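Local coordinates for molybdopterin biosynthesis protein MoaB (Sulfolobus tokodaii, PDB 3IWT) that probably takes part in molybdenum cofactor biosynthesis as a molybdopterin-binding protein of the MogA/MoaB family, at residues A[15-20]-A[81-86]; A[19-24]-A[71-76]; A[116-121]-A[135-140]. All coordinates share one frame; numbering follows the deposited sequence.

In the fold
Contacts 1 and 2 start from the same strand, 17-23, and touch each other, their centres about 11 Å apart. In contact 1 this strand pairs with its parallel neighbour 84-88; in contact 2 the face of the sheet bearing Tyr-19 and Ile-21 takes helix 66-77, which immediately precedes strand 84-88 in the chain. Contact 3 follows both in sequence and lies about 20 Å from contact 1 and 19 Å from contact 2, centre to centre, on the opposite side of the chain's centre, where helix 112-123 meets the lead-in to antiparallel strand 138-142. All three reach one mixed sheet, so together they sample the parallel core and the antiparallel side of the family's probable molybdopterin-binding fold.

Contact 1 of 3, residues A[15-20]-A[81-86]; sequences SLNFYV and EVDVII
Two neighbouring parallel strands are joined here first by their backbones. Asn-17 O accepts from both Asp-83 N (2.8 Å) and Val-84 N (3.1 Å); further along, Tyr-19 N donates to Val-84 O and Ile-86 N to Tyr-19 O, each bond running nearly along the C=O axis.

A side-chain bond adds to these where the pairing begins. Asp-83 turns its CG beside its own backbone N, and OD2 takes the N-H of Asn-17 on its anti lone pair at 2.8 Å, almost perfectly straight (175°). Its other oxygen, OD1, forms a salt bridge with Arg-177, which probably keeps this buried carboxylate ionised. An alanine here would remove both links and would probably loosen the start of strand 17-23.

Apolar contacts lie on the sheet face that carries Phe-18. The Phe-18 ring lies alongside Val-84, whose CG2 sits over one ring face, 4.3 Å from the centroid, while Ile-86 CD1 comes within 3.7 Å of Phe-18 CD2.

Phe-18, Val-84 and Ile-86 share the sheet face packed by helices 40-51 and 154-176. Tyr-19 and Ile-85 point to the other face, against helix 66-77, and strand 55-62 flanks 17-23 on its far edge.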
loop_
_atom_site.group_PDB
_atom_site.type_symbol
_atom_site.label_atom_id
_atom_site.label_comp_id
_atom_site.label_asym_id
_atom_site.label_seq_id
_atom_site.Cartn_x
_atom_site.Cartn_y
_atom_site.Cartn_z
ATOM N N SER A 15 12.923 -4.747 35.279
ATOM C CA SER A 15 11.486 -4.744 35.455
ATOM C C SER A 15 10.961 -3.727 34.441
ATOM O O SER A 15 11.434 -2.603 34.403
ATOM C CB SER A 15 11.121 -4.313 36.877
ATOM O OG SER A 15 9.721 -4.293 37.082
ATOM N N LEU A 16 10.008 -4.134 33.614
ATOM C CA LEU A 16 9.384 -3.243 32.631
ATOM C C LEU A 16 7.954 -2.916 33.057
ATOM O O LEU A 16 7.320 -3.675 33.787
ATOM C CB LEU A 16 9.413 -3.884 31.241
ATOM C CG LEU A 16 10.795 -4.126 30.620
ATOM C CD1 LEU A 16 10.653 -5.022 29.394
ATOM C CD2 LEU A 16 11.514 -2.802 30.292
ATOM N N ASN A 17 7.464 -1.767 32.604
ATOM C CA ASN A 17 6.106 -1.282 32.893
ATOM C C ASN A 17 5.128 -1.591 31.744
ATOM O O ASN A 17 5.347 -1.202 30.577
ATOM C CB ASN A 17 6.119 0.220 33.126
ATOM C CG ASN A 17 6.972 0.651 34.314
ATOM O OD1 ASN A 17 7.616 1.703 34.264
ATOM N ND2 ASN A 17 6.927 -0.092 35.380
ATOM N N PHE A 18 4.036 -2.265 32.078
ATOM C CA PHE A 18 3.066 -2.747 31.087
ATOM C C PHE A 18 1.722 -2.075 31.311
ATOM O O PHE A 18 1.330 -1.828 32.457
ATOM C CB PHE A 18 2.886 -4.264 31.205
ATOM C CG PHE A 18 4.048 -5.060 30.685
ATOM C CD1 PHE A 18 5.218 -5.122 31.399
ATOM C CD2 PHE A 18 3.968 -5.723 29.453
ATOM C CE1 PHE A 18 6.299 -5.856 30.953
ATOM C CE2 PHE A 18 5.053 -6.476 28.985
ATOM C CZ PHE A 18 6.229 -6.513 29.731
ATOM N N TYR A 19 1.022 -1.788 30.210
ATOM C CA TYR A 19 -0.358 -1.340 30.242
ATOM C C TYR A 19 -1.207 -2.395 29.526
ATOM O O TYR A 19 -0.878 -2.814 28.405
ATOM C CB TYR A 19 -0.482 0.001 29.523
ATOM C CG TYR A 19 -1.760 0.748 29.772
ATOM C CD1 TYR A 19 -1.750 1.933 30.502
ATOM C CD2 TYR A 19 -2.965 0.299 29.260
ATOM C CE1 TYR A 19 -2.907 2.666 30.699
ATOM C CE2 TYR A 19 -4.132 0.990 29.484
ATOM C CZ TYR A 19 -4.095 2.183 30.199
ATOM O OH TYR A 19 -5.243 2.899 30.383
ATOM N N VAL A 20 -2.307 -2.801 30.158
ATOM C CA VAL A 20 -3.099 -3.928 29.655
ATOM C C VAL A 20 -4.454 -3.418 29.163
ATOM O O VAL A 20 -5.143 -2.705 29.888
ATOM C CB VAL A 20 -3.308 -5.026 30.722
ATOM C CG1 VAL A 20 -4.127 -6.206 30.167
ATOM C CG2 VAL A 20 -1.961 -5.533 31.243
ATOM N N GLU A 81 5.971 6.538 31.324
ATOM C CA GLU A 81 6.485 5.381 32.048
ATOM C C GLU A 81 6.112 4.038 31.396
ATOM O O GLU A 81 6.761 3.035 31.634
ATOM C CB GLU A 81 5.999 5.417 33.504
ATOM C CG GLU A 81 6.567 6.595 34.325
ATOM C CD GLU A 81 5.928 7.982 34.043
ATOM O OE1 GLU A 81 4.901 8.092 33.337
ATOM O OE2 GLU A 81 6.467 9.007 34.572
ATOM N N VAL A 82 5.084 4.017 30.554
ATOM C CA VAL A 82 4.697 2.761 29.888
ATOM C C VAL A 82 5.811 2.294 28.950
ATOM O O VAL A 82 6.273 3.062 28.105
ATOM C CB VAL A 82 3.341 2.894 29.126
ATOM C CG1 VAL A 82 3.094 1.661 28.221
ATOM C CG2 VAL A 82 2.184 3.088 30.113
ATOM N N ASP A 83 6.240 1.040 29.093
ATOM C CA ASP A 83 7.206 0.440 28.152
ATOM C C ASP A 83 6.541 -0.410 27.073
ATOM O O ASP A 83 6.961 -0.414 25.905
ATOM C CB ASP A 83 8.241 -0.406 28.903
ATOM C CG ASP A 83 9.013 0.387 29.925
ATOM O OD1 ASP A 83 9.519 1.460 29.570
ATOM O OD2 ASP A 83 9.119 -0.059 31.092
ATOM N N VAL A 84 5.514 -1.152 27.472
ATOM C CA VAL A 84 4.873 -2.123 26.597
ATOM C C VAL A 84 3.355 -2.048 26.845
ATOM O O VAL A 84 2.898 -1.937 28.007
ATOM C CB VAL A 84 5.347 -3.576 26.900
ATOM C CG1 VAL A 84 4.714 -4.594 25.928
ATOM C CG2 VAL A 84 6.884 -3.700 26.920
ATOM N N ILE A 85 2.604 -2.149 25.759
ATOM C CA ILE A 85 1.153 -2.246 25.785
ATOM C C ILE A 85 0.782 -3.625 25.250
ATOM O O ILE A 85 1.249 -4.016 24.177
ATOM C CB ILE A 85 0.479 -1.165 24.910
ATOM C CG1 ILE A 85 0.858 0.245 25.390
ATOM C CG2 ILE A 85 -1.069 -1.372 24.889
ATOM C CD1 ILE A 85 0.549 1.406 24.397
ATOM N N ILE A 86 -0.080 -4.326 25.984
ATOM C CA ILE A 86 -0.612 -5.609 25.553
ATOM C C ILE A 86 -2.134 -5.542 25.552
ATOM O O ILE A 86 -2.771 -5.181 26.558
ATOM C CB ILE A 86 -0.138 -6.771 26.452
ATOM C CG1 ILE A 86 1.399 -6.845 26.520
ATOM C CG2 ILE A 86 -0.742 -8.133 25.955
ATOM C CD1 ILE A 86 1.929 -7.992 27.421
#

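Contact 2 of 3, residues A[19-24]-A[71-76]; sequences YVITIS and KAFTDA
Ala-76 sets its methyl squarely on the ring of Tyr-19: CB stands over the centre of one face, 3.5 Å from the centroid and only 12° off the ring normal, a CH-pi contact. With CG anti to the backbone N (chi1 -165°), the tyrosine carries its ring out beside the helix, and the turn about CB-CG presents its face to the methyl. One water bridges the two elements, 2.6 Å from Tyr-19 OH and donating to Ala-72 O at 2.7 Å, so a polar link closes an otherwise apolar interface.

Two residues on, the roles are exchanged, the strand supplying the aliphatic tip and the helix the ring. Ile-21 reaches out through an extended CG1-CD1 arm and places CD1 over the centre of the Phe-73 ring, 3.7 Å from its centroid. Strand 19-23 and helix 71-76 run antiparallel, at 176°, with axes 9.7 Å apart. Helix 66-77 is the helix of a beta-alpha-beta crossover from strand 55-62 to strand 84-88, and it passes over strand 17-23, which lies between them in the sheet.

The second branch of Ile-21, CG2, rests 4.0 Å from Ala-72 CB. Ile-23 CD1 meets the same phenylalanine at its edge, 4.3 Å from Phe-73 CE1. Lys-71 NZ and Asp-75 form a salt bridge whose hydrogen bonds are weak; nearby, Thr-74 OG1 hydrogen-bonds to Thr-74 OG1 of the second subunit.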
loop_
_atom_site.group_PDB
_atom_site.type_symbol
_atom_site.label_atom_id
_atom_site.label_comp_id
_atom_site.label_asym_id
_atom_site.label_seq_id
_atom_site.Cartn_x
_atom_site.Cartn_y
_atom_site.Cartn_z
ATOM N N TYR A 19 1.022 -1.788 30.210
ATOM C CA TYR A 19 -0.358 -1.340 30.242
ATOM C C TYR A 19 -1.207 -2.395 29.526
ATOM O O TYR A 19 -0.878 -2.814 28.405
ATOM C CB TYR A 19 -0.482 0.001 29.523
ATOM C CG TYR A 19 -1.760 0.748 29.772
ATOM C CD1 TYR A 19 -1.750 1.933 30.502
ATOM C CD2 TYR A 19 -2.965 0.299 29.260
ATOM C CE1 TYR A 19 -2.907 2.666 30.699
ATOM C CE2 TYR A 19 -4.132 0.990 29.484
ATOM C CZ TYR A 19 -4.095 2.183 30.199
ATOM O OH TYR A 19 -5.243 2.899 30.383
ATOM N N VAL A 20 -2.307 -2.801 30.158
ATOM C CA VAL A 20 -3.099 -3.928 29.655
ATOM C C VAL A 20 -4.454 -3.418 29.163
ATOM O O VAL A 20 -5.143 -2.705 29.888
ATOM C CB VAL A 20 -3.308 -5.026 30.722
ATOM C CG1 VAL A 20 -4.127 -6.206 30.167
ATOM C CG2 VAL A 20 -1.961 -5.533 31.243
ATOM N N ILE A 21 -4.843 -3.813 27.958
ATOM C CA ILE A 21 -6.121 -3.366 27.392
ATOM C C ILE A 21 -6.981 -4.561 27.007
ATOM O O ILE A 21 -6.568 -5.419 26.209
ATOM C CB ILE A 21 -5.926 -2.445 26.170
ATOM C CG1 ILE A 21 -5.046 -1.238 26.508
ATOM C CG2 ILE A 21 -7.299 -1.986 25.579
ATOM C CD1 ILE A 21 -4.695 -0.377 25.271
ATOM N N THR A 22 -8.181 -4.638 27.557
ATOM C CA THR A 22 -9.083 -5.737 27.201
ATOM C C THR A 22 -10.110 -5.201 26.225
ATOM O O THR A 22 -10.741 -4.195 26.497
ATOM C CB THR A 22 -9.735 -6.361 28.456
ATOM O OG1 THR A 22 -8.709 -6.987 29.221
ATOM C CG2 THR A 22 -10.815 -7.395 28.073
ATOM N N ILE A 23 -10.244 -5.875 25.076
ATOM C CA ILE A 23 -11.192 -5.474 24.033
ATOM C C ILE A 23 -12.300 -6.532 23.974
ATOM O O ILE A 23 -12.116 -7.631 23.430
ATOM C CB ILE A 23 -10.490 -5.300 22.669
ATOM C CG1 ILE A 23 -9.309 -4.337 22.808
ATOM C CG2 ILE A 23 -11.461 -4.812 21.637
ATOM C CD1 ILE A 23 -8.418 -4.218 21.577
ATOM N N SER A 24 -13.439 -6.204 24.584
ATOM C CA SER A 24 -14.571 -7.136 24.750
ATOM C C SER A 24 -15.874 -6.356 24.891
ATOM O O SER A 24 -16.093 -5.671 25.902
ATOM C CB SER A 24 -14.382 -8.012 25.992
ATOM O OG SER A 24 -15.530 -8.829 26.243
ATOM N N LYS A 71 -8.724 5.491 21.476
ATOM C CA LYS A 71 -8.578 6.249 22.715
ATOM C C LYS A 71 -7.882 5.436 23.817
ATOM O O LYS A 71 -7.042 5.972 24.526
ATOM C CB LYS A 71 -9.925 6.711 23.244
ATOM C CG LYS A 71 -9.756 7.583 24.462
ATOM C CD LYS A 71 -10.999 7.676 25.312
ATOM C CE LYS A 71 -10.706 8.422 26.679
ATOM N NZ LYS A 71 -9.700 9.526 26.531
ATOM N N ALA A 72 -8.231 4.159 23.964
ATOM C CA ALA A 72 -7.553 3.279 24.946
ATOM C C ALA A 72 -6.044 3.188 24.668
ATOM O O ALA A 72 -5.235 3.315 25.563
ATOM C CB ALA A 72 -8.179 1.875 24.965
ATOM N N PHE A 73 -5.668 3.030 23.406
ATOM C CA PHE A 73 -4.254 2.975 23.044
ATOM C C PHE A 73 -3.504 4.292 23.178
ATOM O O PHE A 73 -2.382 4.297 23.673
ATOM C CB PHE A 73 -4.071 2.368 21.642
ATOM C CG PHE A 73 -4.104 0.854 21.636
ATOM C CD1 PHE A 73 -5.308 0.171 21.587
ATOM C CD2 PHE A 73 -2.929 0.110 21.666
ATOM C CE1 PHE A 73 -5.346 -1.243 21.589
ATOM C CE2 PHE A 73 -2.965 -1.297 21.643
ATOM C CZ PHE A 73 -4.183 -1.962 21.605
ATOM N N THR A 74 -4.104 5.394 22.736
ATOM C CA THR A 74 -3.457 6.713 22.874
ATOM C C THR A 74 -3.307 7.139 24.333
ATOM O O THR A 74 -2.292 7.740 24.699
ATOM C CB THR A 74 -4.143 7.824 22.009
ATOM O OG1 THR A 74 -5.529 7.969 22.367
ATOM C CG2 THR A 74 -4.009 7.477 20.562
ATOM N N ASP A 75 -4.305 6.834 25.159
ATOM C CA ASP A 75 -4.209 7.060 26.582
ATOM C C ASP A 75 -2.988 6.335 27.173
ATOM O O ASP A 75 -2.279 6.900 28.004
ATOM C CB ASP A 75 -5.491 6.607 27.319
ATOM C CG ASP A 75 -6.648 7.633 27.223
ATOM O OD1 ASP A 75 -6.467 8.719 26.663
ATOM O OD2 ASP A 75 -7.759 7.303 27.703
ATOM N N ALA A 76 -2.738 5.106 26.737
ATOM C CA ALA A 76 -1.610 4.310 27.248
ATOM C C ALA A 76 -0.272 4.814 26.682
ATOM O O ALA A 76 0.726 4.948 27.407
ATOM C CB ALA A 76 -1.823 2.818 26.942
HETATM O O HOH W 1 -6.323 3.015 28.033
#

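Contact 3 of 3, residues A[116-121]-A[135-140]; sequences DVFRLV and TKASAG
Arg-119 leaves the helix with its CG anti to the carbonyl carbon, beside the backbone N, and only beyond CB does the chain come close to the loop that leads into strand 138-142. CG is the first atom to meet it, 3.8 Å from the methyl CG2 of Thr-135. The chain stays extended through chi2, and CD passes 3.7 Å from the carbonyl oxygen of the same threonine. A bend at chi3 (-72°) then swings the guanidinium round, and NH1 donates to Thr-135 O at 3.1 Å. The bond is somewhat bent at the hydrogen (143°), yet it falls on a carbonyl lone pair, with the oxygen 20° out of the guanidinium plane. The strongest polar partner lies in another chain: NE forms an intersubunit salt bridge with Asp-116 of the fourth subunit. One arginine therefore grips its own chain with NH1 and a neighbouring copy with NE, and the backbone N of Asp-116 in its own helix lies above one face of the group, offset toward its rim.

Phe-118, with CG anti to its backbone N, approaches beside it. Phe-118 CD2 lies 3.7 Å from Ala-137 CB, and Thr-135 CG2 sits at the ring edge, 4.0 Å from CE2. Helix 154-176 packs against this phenylalanine too, through Ala-160 and Leu-164, and a bound glycerol lies nearby.

Lys-136 NZ forms a salt bridge with Glu-101. Two short-range bonds shape the loop itself. Ser-138 OG donates to Lys-136 O at 2.6 Å, and Thr-135 OG1 accepts from Ala-137 N, the backbone nitrogen two residues on: an ST turn, here placed just ahead of antiparallel strand 138-142 and clasped from the helix side by Arg-119 and Phe-118 at a subunit interface.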
loop_
_atom_site.group_PDB
_atom_site.type_symbol
_atom_site.label_atom_id
_atom_site.label_comp_id
_atom_site.label_asym_id
_atom_site.label_seq_id
_atom_site.Cartn_x
_atom_site.Cartn_y
_atom_site.Cartn_z
ATOM N N ASP A 116 3.483 -14.483 12.178
ATOM C CA ASP A 116 3.712 -15.872 11.748
ATOM C C ASP A 116 4.327 -16.787 12.807
ATOM O O ASP A 116 3.985 -17.979 12.897
ATOM C CB ASP A 116 4.475 -15.931 10.395
ATOM C CG ASP A 116 5.732 -15.108 10.388
ATOM O OD1 ASP A 116 5.605 -13.892 10.135
ATOM O OD2 ASP A 116 6.836 -15.665 10.639
ATOM N N VAL A 117 5.234 -16.251 13.628
ATOM C CA VAL A 117 5.804 -17.046 14.710
ATOM C C VAL A 117 4.742 -17.388 15.778
ATOM O O VAL A 117 4.732 -18.500 16.308
ATOM C CB VAL A 117 7.051 -16.400 15.318
ATOM C CG1 VAL A 117 7.580 -17.269 16.490
ATOM C CG2 VAL A 117 8.123 -16.219 14.244
ATOM N N PHE A 118 3.821 -16.466 16.046
ATOM C CA PHE A 118 2.714 -16.780 16.937
ATOM C C PHE A 118 1.819 -17.869 16.344
ATOM O O PHE A 118 1.368 -18.772 17.050
ATOM C CB PHE A 118 1.872 -15.555 17.303
ATOM C CG PHE A 118 0.720 -15.897 18.235
ATOM C CD1 PHE A 118 0.968 -16.279 19.550
ATOM C CD2 PHE A 118 -0.599 -15.914 17.768
ATOM C CE1 PHE A 118 -0.083 -16.622 20.397
ATOM C CE2 PHE A 118 -1.656 -16.257 18.619
ATOM C CZ PHE A 118 -1.390 -16.623 19.921
ATOM N N ARG A 119 1.575 -17.793 15.041
ATOM C CA ARG A 119 0.784 -18.828 14.377
ATOM C C ARG A 119 1.526 -20.179 14.379
ATOM O O ARG A 119 0.893 -21.231 14.507
ATOM C CB ARG A 119 0.381 -18.392 12.976
ATOM C CG ARG A 119 -0.676 -17.320 13.005
ATOM C CD ARG A 119 -1.194 -16.945 11.625
ATOM N NE ARG A 119 -0.272 -16.194 10.784
ATOM C CZ ARG A 119 -0.326 -14.885 10.566
ATOM N NH1 ARG A 119 -1.187 -14.121 11.213
ATOM N NH2 ARG A 119 0.508 -14.326 9.698
ATOM N N LEU A 120 2.859 -20.141 14.319
ATOM C CA LEU A 120 3.676 -21.368 14.374
ATOM C C LEU A 120 3.513 -22.105 15.727
ATOM O O LEU A 120 3.218 -23.301 15.769
ATOM C CB LEU A 120 5.159 -21.016 14.080
ATOM C CG LEU A 120 6.285 -22.064 14.141
ATOM C CD1 LEU A 120 7.543 -21.386 13.612
ATOM C CD2 LEU A 120 6.562 -22.584 15.547
ATOM N N VAL A 121 3.709 -21.389 16.828
ATOM C CA VAL A 121 3.552 -21.979 18.155
ATOM C C VAL A 121 2.087 -22.370 18.439
ATOM O O VAL A 121 1.833 -23.382 19.101
ATOM C CB VAL A 121 4.151 -21.082 19.260
ATOM C CG1 VAL A 121 5.642 -20.788 18.973
ATOM C CG2 VAL A 121 3.378 -19.819 19.390
ATOM N N THR A 135 -6.063 -16.440 13.243
ATOM C CA THR A 135 -5.677 -15.260 14.062
ATOM C C THR A 135 -4.762 -14.306 13.292
ATOM O O THR A 135 -3.996 -14.733 12.427
ATOM C CB THR A 135 -5.023 -15.669 15.381
ATOM O OG1 THR A 135 -4.791 -14.512 16.209
ATOM C CG2 THR A 135 -3.700 -16.456 15.159
ATOM N N LYS A 136 -4.872 -13.022 13.632
ATOM C CA LYS A 136 -4.026 -11.951 13.114
ATOM C C LYS A 136 -3.260 -11.228 14.232
ATOM O O LYS A 136 -2.829 -10.075 14.061
ATOM C CB LYS A 136 -4.866 -10.953 12.335
ATOM C CG LYS A 136 -5.591 -11.509 11.174
ATOM C CD LYS A 136 -6.396 -10.415 10.448
ATOM C CE LYS A 136 -7.706 -10.077 11.190
ATOM N NZ LYS A 136 -8.555 -9.252 10.301
ATOM N N ALA A 137 -3.096 -11.904 15.376
ATOM C CA ALA A 137 -2.279 -11.400 16.468
ATOM C C ALA A 137 -0.989 -10.805 15.887
ATOM O O ALA A 137 -0.381 -11.381 14.992
ATOM C CB ALA A 137 -1.982 -12.506 17.498
ATOM N N SER A 138 -0.635 -9.603 16.365
ATOM C CA SER A 138 0.402 -8.766 15.758
ATOM C C SER A 138 1.167 -8.010 16.833
ATOM O O SER A 138 0.704 -7.911 17.972
ATOM C CB SER A 138 -0.237 -7.761 14.793
ATOM O OG SER A 138 -0.882 -8.403 13.710
ATOM N N ALA A 139 2.348 -7.513 16.473
ATOM C CA ALA A 139 3.188 -6.691 17.361
ATOM C C ALA A 139 3.832 -5.559 16.533
ATOM O O ALA A 139 3.979 -5.667 15.301
ATOM C CB ALA A 139 4.277 -7.560 18.090
ATOM N N GLY A 140 4.167 -4.468 17.222
ATOM C CA GLY A 140 4.774 -3.323 16.599
ATOM C C GLY A 140 5.429 -2.397 17.600
ATOM O O GLY A 140 5.443 -2.662 18.814
#